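PDB 1LQS: viral interleukin-10 homolog from Human herpesvirus 5, which binds the human IL-10 receptor in competition with human IL-10 and triggers immunosuppressive signalling that the virus exploits. Local coordinates for residues R71-E75 with I76-A80; T90-H93 with S94-S97; E100-Y103 with K104-Q108. All coordinates share one frame; numbering follows the deposited sequence.

Interaction 1: R71-E75 with I76-A80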
loop_
_atom_site.group_PDB
_atom_site.type_symbol
_atom_site.label_atom_id
_atom_site.label_comp_id
_atom_site.label_asym_id
_atom_site.label_seq_id
_atom_site.Cartn_x
_atom_site.Cartn_y
_atom_site.Cartn_z
ATOM N N ARG C 71 17.449 -8.497 -10.460
ATOM C CA ARG C 71 18.892 -8.496 -10.217
ATOM C C ARG C 71 19.407 -9.928 -10.207
ATOM O O ARG C 71 20.486 -10.226 -10.732
ATOM C CB ARG C 71 19.219 -7.840 -8.871
ATOM C CG ARG C 71 19.327 -6.335 -8.895
ATOM C CD ARG C 71 19.271 -5.745 -7.481
ATOM N NE ARG C 71 19.509 -4.305 -7.523
ATOM C CZ ARG C 71 20.703 -3.754 -7.737
ATOM N NH1 ARG C 71 21.759 -4.526 -7.913
ATOM N NH2 ARG C 71 20.839 -2.438 -7.800
ATOM N N ARG C 72 18.621 -10.803 -9.592
ATOM C CA ARG C 72 18.960 -12.212 -9.469
ATOM C C ARG C 72 19.143 -12.834 -10.861
ATOM O O ARG C 72 20.052 -13.628 -11.092
ATOM C CB ARG C 72 17.849 -12.904 -8.666
ATOM C CG ARG C 72 17.905 -14.410 -8.580
ATOM C CD ARG C 72 19.238 -14.889 -8.113
ATOM N NE ARG C 72 19.129 -16.174 -7.427
ATOM C CZ ARG C 72 19.273 -16.327 -6.113
ATOM N NH1 ARG C 72 19.534 -15.274 -5.343
ATOM N NH2 ARG C 72 19.166 -17.535 -5.571
ATOM N N TYR C 73 18.286 -12.450 -11.796
ATOM C CA TYR C 73 18.375 -12.973 -13.141
ATOM C C TYR C 73 19.517 -12.351 -13.920
ATOM O O TYR C 73 20.307 -13.051 -14.555
ATOM C CB TYR C 73 17.077 -12.720 -13.889
ATOM C CG TYR C 73 16.003 -13.736 -13.620
ATOM C CD1 TYR C 73 15.937 -14.914 -14.349
ATOM C CD2 TYR C 73 15.009 -13.486 -12.684
ATOM C CE1 TYR C 73 14.893 -15.812 -14.159
ATOM C CE2 TYR C 73 13.967 -14.376 -12.489
ATOM C CZ TYR C 73 13.909 -15.529 -13.230
ATOM O OH TYR C 73 12.835 -16.371 -13.073
ATOM N N LEU C 74 19.604 -11.033 -13.894
ATOM C CA LEU C 74 20.665 -10.391 -14.638
ATOM C C LEU C 74 22.040 -10.795 -14.123
ATOM O O LEU C 74 22.966 -10.991 -14.908
ATOM C CB LEU C 74 20.497 -8.869 -14.584
ATOM C CG LEU C 74 19.215 -8.371 -15.264
ATOM C CD1 LEU C 74 19.192 -6.862 -15.332
ATOM C CD2 LEU C 74 19.154 -8.927 -16.656
ATOM N N GLU C 75 22.155 -10.967 -12.810
ATOM C CA GLU C 75 23.439 -11.288 -12.199
ATOM C C GLU C 75 23.801 -12.746 -11.921
ATOM O O GLU C 75 24.976 -13.096 -11.932
ATOM C CB GLU C 75 23.588 -10.488 -10.905
ATOM C CG GLU C 75 23.538 -8.985 -11.102
ATOM C CD GLU C 75 24.654 -8.469 -11.996
ATOM O OE1 GLU C 75 25.834 -8.803 -11.730
ATOM O OE2 GLU C 75 24.352 -7.722 -12.954
ATOM N N ILE C 76 22.816 -13.598 -11.672
ATOM C CA ILE C 76 23.111 -14.994 -11.376
ATOM C C ILE C 76 22.499 -15.996 -12.348
ATOM O O ILE C 76 23.219 -16.763 -12.996
ATOM C CB ILE C 76 22.646 -15.376 -9.948
ATOM C CG1 ILE C 76 23.294 -14.453 -8.912
ATOM C CG2 ILE C 76 23.032 -16.806 -9.649
ATOM C CD1 ILE C 76 24.800 -14.479 -8.939
ATOM N N VAL C 77 21.172 -15.990 -12.443
ATOM C CA VAL C 77 20.462 -16.926 -13.315
ATOM C C VAL C 77 20.943 -16.936 -14.769
ATOM O O VAL C 77 21.408 -17.962 -15.271
ATOM C CB VAL C 77 18.943 -16.656 -13.308
ATOM C CG1 VAL C 77 18.225 -17.796 -14.007
ATOM C CG2 VAL C 77 18.434 -16.495 -11.884
ATOM N N PHE C 78 20.831 -15.804 -15.456
ATOM C CA PHE C 78 21.267 -15.779 -16.842
ATOM C C PHE C 78 22.721 -16.183 -17.018
ATOM O O PHE C 78 23.021 -17.042 -17.851
ATOM C CB PHE C 78 21.009 -14.414 -17.490
ATOM C CG PHE C 78 19.673 -14.319 -18.177
ATOM C CD1 PHE C 78 18.662 -13.519 -17.662
ATOM C CD2 PHE C 78 19.424 -15.046 -19.336
ATOM C CE1 PHE C 78 17.431 -13.446 -18.283
ATOM C CE2 PHE C 78 18.188 -14.977 -19.965
ATOM C CZ PHE C 78 17.190 -14.170 -19.432
ATOM N N PRO C 79 23.648 -15.582 -16.250
ATOM C CA PRO C 79 25.055 -15.958 -16.400
ATOM C C PRO C 79 25.246 -17.449 -16.176
ATOM O O PRO C 79 25.930 -18.109 -16.947
ATOM C CB PRO C 79 25.751 -15.118 -15.342
ATOM C CG PRO C 79 24.919 -13.896 -15.292
ATOM C CD PRO C 79 23.515 -14.458 -15.311
ATOM N N ALA C 80 24.629 -17.980 -15.126
ATOM C CA ALA C 80 24.737 -19.402 -14.834
ATOM C C ALA C 80 24.118 -20.203 -15.971
ATOM O O ALA C 80 24.502 -21.344 -16.213
ATOM C CB ALA C 80 24.034 -19.725 -13.533
#
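The side chain of V77 lies alongside that of Y73, pointing the same way, and this pair forms the tight side of the contact. V77 CG2 sits over one face of the phenol ring, a CH-pi contact 4.2 Å from the ring centroid, while Y73 CD1 meets V77 CB at 3.6 Å. With Y73 CG beside its own backbone N (chi1 -83°), the ring is laid against the following turn; its OH hydrogen-bonds G138 O of the second subunit, whose L139 packs on V77. F78 joins this buried side, its CD1 4.2 Å from Y73 CB.

The exposed side is looser: the R72 chain, bent at chi2, crosses I76, with R72 CD 3.9 Å from I76 CB. Elsewhere on the surface E75 makes a long, weak ion pair with R96 of helix 89-106.

The backbone here departs from a regular alpha-helix. R72 O accepts both I76 N (2.8 Å, from above the carbonyl plane) and V77 N (2.9 Å), and F78 N bonds Y73 O at 2.9 Å rather than L74 O. P79, lacking an N-H, lays its CG 3.5 Å from L74 O. A pi-type turn at 73-75 followed by a proline kink is thus built into helix 62-84, within the intertwined, domain-swapped dimer fold of the IL-10 family.

Interaction 2: T90-H93 with S94-S97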
loop_
_atom_site.group_PDB
_atom_site.type_symbol
_atom_site.label_atom_id
_atom_site.label_comp_id
_atom_site.label_asym_id
_atom_site.label_seq_id
_atom_site.Cartn_x
_atom_site.Cartn_y
_atom_site.Cartn_z
ATOM N N THR C 90 23.374 -17.698 -27.272
ATOM C CA THR C 90 22.965 -16.526 -28.029
ATOM C C THR C 90 21.602 -16.029 -27.574
ATOM O O THR C 90 21.446 -14.859 -27.228
ATOM C CB THR C 90 22.938 -16.857 -29.508
ATOM O OG1 THR C 90 24.237 -17.337 -29.880
ATOM C CG2 THR C 90 22.573 -15.632 -30.341
ATOM N N GLU C 91 20.615 -16.918 -27.576
ATOM C CA GLU C 91 19.269 -16.564 -27.129
ATOM C C GLU C 91 19.307 -16.037 -25.695
ATOM O O GLU C 91 18.645 -15.061 -25.369
ATOM C CB GLU C 91 18.341 -17.776 -27.188
ATOM C CG GLU C 91 17.878 -18.139 -28.575
ATOM C CD GLU C 91 18.921 -18.878 -29.388
ATOM O OE1 GLU C 91 18.649 -19.113 -30.584
ATOM O OE2 GLU C 91 19.995 -19.236 -28.847
ATOM N N LEU C 92 20.088 -16.694 -24.844
ATOM C CA LEU C 92 20.225 -16.288 -23.456
ATOM C C LEU C 92 20.736 -14.860 -23.336
ATOM O O LEU C 92 20.149 -14.055 -22.624
ATOM C CB LEU C 92 21.152 -17.253 -22.716
ATOM C CG LEU C 92 20.501 -18.603 -22.396
ATOM C CD1 LEU C 92 21.529 -19.572 -21.857
ATOM C CD2 LEU C 92 19.380 -18.403 -21.390
ATOM N N HIS C 93 21.813 -14.546 -24.045
ATOM C CA HIS C 93 22.399 -13.210 -24.013
ATOM C C HIS C 93 21.428 -12.147 -24.503
ATOM O O HIS C 93 21.333 -11.067 -23.929
ATOM C CB HIS C 93 23.673 -13.170 -24.865
ATOM C CG HIS C 93 24.806 -13.972 -24.299
ATOM N ND1 HIS C 93 26.028 -14.080 -24.926
ATOM C CD2 HIS C 93 24.907 -14.687 -23.151
ATOM C CE1 HIS C 93 26.832 -14.824 -24.188
ATOM N NE2 HIS C 93 26.176 -15.205 -23.107
ATOM N N SER C 94 20.707 -12.461 -25.572
ATOM C CA SER C 94 19.735 -11.538 -26.141
ATOM C C SER C 94 18.704 -11.135 -25.086
ATOM O O SER C 94 18.377 -9.960 -24.932
ATOM C CB SER C 94 19.038 -12.211 -27.327
ATOM O OG SER C 94 17.904 -11.477 -27.748
ATOM N N MET C 95 18.201 -12.127 -24.363
ATOM C CA MET C 95 17.211 -11.884 -23.340
ATOM C C MET C 95 17.797 -11.087 -22.182
ATOM O O MET C 95 17.194 -10.097 -21.753
ATOM C CB MET C 95 16.605 -13.213 -22.841
ATOM C CG MET C 95 15.677 -13.905 -23.868
ATOM S SD MET C 95 14.742 -15.385 -23.318
ATOM C CE MET C 95 16.083 -16.581 -23.138
ATOM N N ARG C 96 18.967 -11.496 -21.682
ATOM C CA ARG C 96 19.589 -10.792 -20.560
ATOM C C ARG C 96 19.746 -9.330 -20.943
ATOM O O ARG C 96 19.444 -8.427 -20.160
ATOM C CB ARG C 96 20.965 -11.375 -20.223
ATOM C CG ARG C 96 21.594 -10.765 -18.956
ATOM C CD ARG C 96 23.090 -11.031 -18.875
ATOM N NE ARG C 96 23.728 -10.522 -17.651
ATOM C CZ ARG C 96 23.814 -9.238 -17.294
ATOM N NH1 ARG C 96 23.299 -8.282 -18.058
ATOM N NH2 ARG C 96 24.437 -8.904 -16.170
ATOM N N SER C 97 20.216 -9.131 -22.169
ATOM C CA SER C 97 20.450 -7.815 -22.755
ATOM C C SER C 97 19.189 -6.949 -22.729
ATOM O O SER C 97 19.213 -5.803 -22.273
ATOM C CB SER C 97 20.920 -8.006 -24.196
ATOM O OG SER C 97 21.421 -6.817 -24.765
#
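L92 and M95 make the apolar contact here: L92 CD2 lies 4.2 Å from M95 CE, the two side chains slanting across each other on the buried side of the helix. M95 runs out straight through chi2 and then bends at chi3 (-70°), which brings M95 CE back over the preceding turn, 3.7 Å from E91 O.

Beneath them the backbone is regular alpha-helix. S94 N bonds T90 O at 3.0 Å, M95 N bonds E91 O at 3.1 Å, R96 N reaches L92 O at 3.0 Å in a nearly straight bond (170° at the hydrogen), and S97 N bonds H93 O at 2.8 Å. This i to i+4 series sets L92 and M95 three residues apart on neighbouring turns, both in the buried part of the helix.

Farther out, the polar side chains are held by residues beyond these two turns. H93 NE2 hydrogen-bonds D82, while R96, extended from CG to NE, carries its guanidinium past this turn to a salt bridge with E100, one turn on in the same helix.

Around this part of helix 89-106, L92, M95 and R96 all touch F78 of helix 62-84. E91, S94 and M95 rest on T34 of helix 25-42, M95 also meeting L31. The second subunit adds its L139 against L92 and its L142 against M95, so that M95 meets two helices of its own chain and the partner subunit.

Interaction 3: E100-Y103 with K104-Q108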
loop_
_atom_site.group_PDB
_atom_site.type_symbol
_atom_site.label_atom_id
_atom_site.label_comp_id
_atom_site.label_asym_id
_atom_site.label_seq_id
_atom_site.Cartn_x
_atom_site.Cartn_y
_atom_site.Cartn_z
ATOM N N GLU C 100 18.070 -6.288 -19.340
ATOM C CA GLU C 100 18.961 -5.268 -18.807
ATOM C C GLU C 100 18.401 -3.903 -19.244
ATOM O O GLU C 100 18.258 -2.984 -18.438
ATOM C CB GLU C 100 20.372 -5.496 -19.359
ATOM C CG GLU C 100 21.502 -4.813 -18.595
ATOM C CD GLU C 100 21.589 -5.247 -17.134
ATOM O OE1 GLU C 100 21.594 -6.470 -16.863
ATOM O OE2 GLU C 100 21.667 -4.368 -16.252
ATOM N N SER C 101 18.056 -3.793 -20.524
ATOM C CA SER C 101 17.511 -2.561 -21.070
ATOM C C SER C 101 16.319 -2.099 -20.243
ATOM O O SER C 101 16.209 -0.917 -19.897
ATOM C CB SER C 101 17.086 -2.779 -22.523
ATOM O OG SER C 101 16.611 -1.580 -23.104
ATOM N N ILE C 102 15.428 -3.035 -19.927
ATOM C CA ILE C 102 14.251 -2.724 -19.123
ATOM C C ILE C 102 14.626 -2.239 -17.708
ATOM O O ILE C 102 14.086 -1.239 -17.233
ATOM C CB ILE C 102 13.315 -3.954 -19.006
ATOM C CG1 ILE C 102 12.833 -4.361 -20.397
ATOM C CG2 ILE C 102 12.122 -3.626 -18.124
ATOM C CD1 ILE C 102 11.820 -5.467 -20.388
ATOM N N TYR C 103 15.558 -2.937 -17.050
ATOM C CA TYR C 103 15.984 -2.573 -15.698
ATOM C C TYR C 103 16.548 -1.161 -15.585
ATOM O O TYR C 103 16.193 -0.423 -14.670
ATOM C CB TYR C 103 17.031 -3.554 -15.176
ATOM C CG TYR C 103 17.290 -3.421 -13.685
ATOM C CD1 TYR C 103 16.271 -3.649 -12.761
ATOM C CD2 TYR C 103 18.541 -3.070 -13.201
ATOM C CE1 TYR C 103 16.490 -3.532 -11.399
ATOM C CE2 TYR C 103 18.769 -2.951 -11.838
ATOM C CZ TYR C 103 17.737 -3.185 -10.941
ATOM O OH TYR C 103 17.952 -3.077 -9.587
ATOM N N LYS C 104 17.440 -0.795 -16.499
ATOM C CA LYS C 104 18.030 0.535 -16.485
ATOM C C LYS C 104 16.949 1.600 -16.591
ATOM O O LYS C 104 17.069 2.667 -15.990
ATOM C CB LYS C 104 19.031 0.694 -17.635
ATOM C CG LYS C 104 20.278 -0.177 -17.474
ATOM C CD LYS C 104 21.296 0.057 -18.583
ATOM C CE LYS C 104 22.522 -0.829 -18.389
ATOM N NZ LYS C 104 23.534 -0.676 -19.476
ATOM N N ASP C 105 15.891 1.312 -17.352
ATOM C CA ASP C 105 14.787 2.260 -17.511
ATOM C C ASP C 105 13.841 2.281 -16.319
ATOM O O ASP C 105 13.254 3.311 -16.011
ATOM C CB ASP C 105 13.985 1.952 -18.774
ATOM C CG ASP C 105 14.559 2.620 -20.000
ATOM O OD1 ASP C 105 13.906 2.542 -21.068
ATOM O OD2 ASP C 105 15.663 3.218 -19.890
ATOM N N MET C 106 13.680 1.141 -15.660
ATOM C CA MET C 106 12.806 1.061 -14.504
ATOM C C MET C 106 13.362 1.816 -13.286
ATOM O O MET C 106 12.590 2.383 -12.502
ATOM C CB MET C 106 12.563 -0.396 -14.132
ATOM C CG MET C 106 11.614 -1.145 -15.039
ATOM S SD MET C 106 11.493 -2.842 -14.427
ATOM C CE MET C 106 10.535 -2.591 -12.944
ATOM N N ARG C 107 14.687 1.825 -13.118
ATOM C CA ARG C 107 15.284 2.528 -11.984
ATOM C C ARG C 107 15.498 3.999 -12.297
ATOM O O ARG C 107 16.308 4.674 -11.671
ATOM C CB ARG C 107 16.605 1.880 -11.570
ATOM C CG ARG C 107 16.426 0.472 -11.040
ATOM C CD ARG C 107 17.638 -0.049 -10.286
ATOM N NE ARG C 107 17.633 0.311 -8.866
ATOM C CZ ARG C 107 18.140 1.434 -8.359
ATOM N NH1 ARG C 107 18.706 2.339 -9.151
ATOM N NH2 ARG C 107 18.101 1.646 -7.050
ATOM N N GLN C 108 14.740 4.488 -13.266
ATOM C CA GLN C 108 14.818 5.872 -13.698
ATOM C C GLN C 108 13.450 6.509 -13.401
ATOM O O GLN C 108 13.248 7.712 -13.598
ATOM C CB GLN C 108 15.143 5.890 -15.193
ATOM C CG GLN C 108 15.852 7.119 -15.708
ATOM C CD GLN C 108 16.655 6.817 -16.968
ATOM O OE1 GLN C 108 16.853 7.687 -17.826
ATOM N NE2 GLN C 108 17.134 5.575 -17.078
#
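Y103 and R107 run side by side in the same direction, one turn apart, and R107 CG lies over one face of the ring, offset toward the rim, in a CH-pi contact 4.1 Å from the centroid. R107 CD continues to the phenol end of the ring. The bend at chi3 (87°) then turns the guanidinium, leaving its plane 48° from that of the ring. The Y103 hydroxyl is hydrogen-bonded to D67, to which R107 NE also makes a long, weak ion pair.

I102 and M106 also lie side by side, pointing the same way, on the buried side: I102 CG2 touches M106 SD at 3.8 Å. E100 and K104 instead meet at a slant on a more open side, E100 CG 4.1 Å from K104 CE. Their charged ends stay apart, with E100 OE2 5.2 Å from K104 NZ, and E100 pairs with R96.

The helix ends just past M106. K104 N still bonds E100 O at 3.0 Å and R107 N bonds Y103 O at 3.1 Å, but R107 leaves helical geometry, and Q108 NE2 turns back to hydrogen-bond K104 O at 3.1 Å, from above the carbonyl plane.

At this C-terminal end of helix 89-106, Y103 and M106 pack on L70 of helix 62-84, and I102 on R27 and L31 of helix 25-42. R27 also binds S101 and D105, while L149 of the second subunit packs on I102 and M106.

Overall arrangement
Interaction 1 lies on helix 62-84, and interactions 2 and 3 follow one another along helix 89-106, their centres about 16 Å apart. Interaction 1 touches both: its centre is about 11 Å from that of interaction 2, where F78 CZ meets M95 CB at 3.6 Å, and about 15 Å from that of interaction 3, where L74 CD1 comes within 4.0 Å of Y103 CB. R96 NH2 also approaches L74 O at 2.8 Å. F78 and L74 thus join the irregular part of helix 62-84 to successive parts of helix 89-106. All three contacts reach the second subunit, so this interhelical packing continues into the dimer interface.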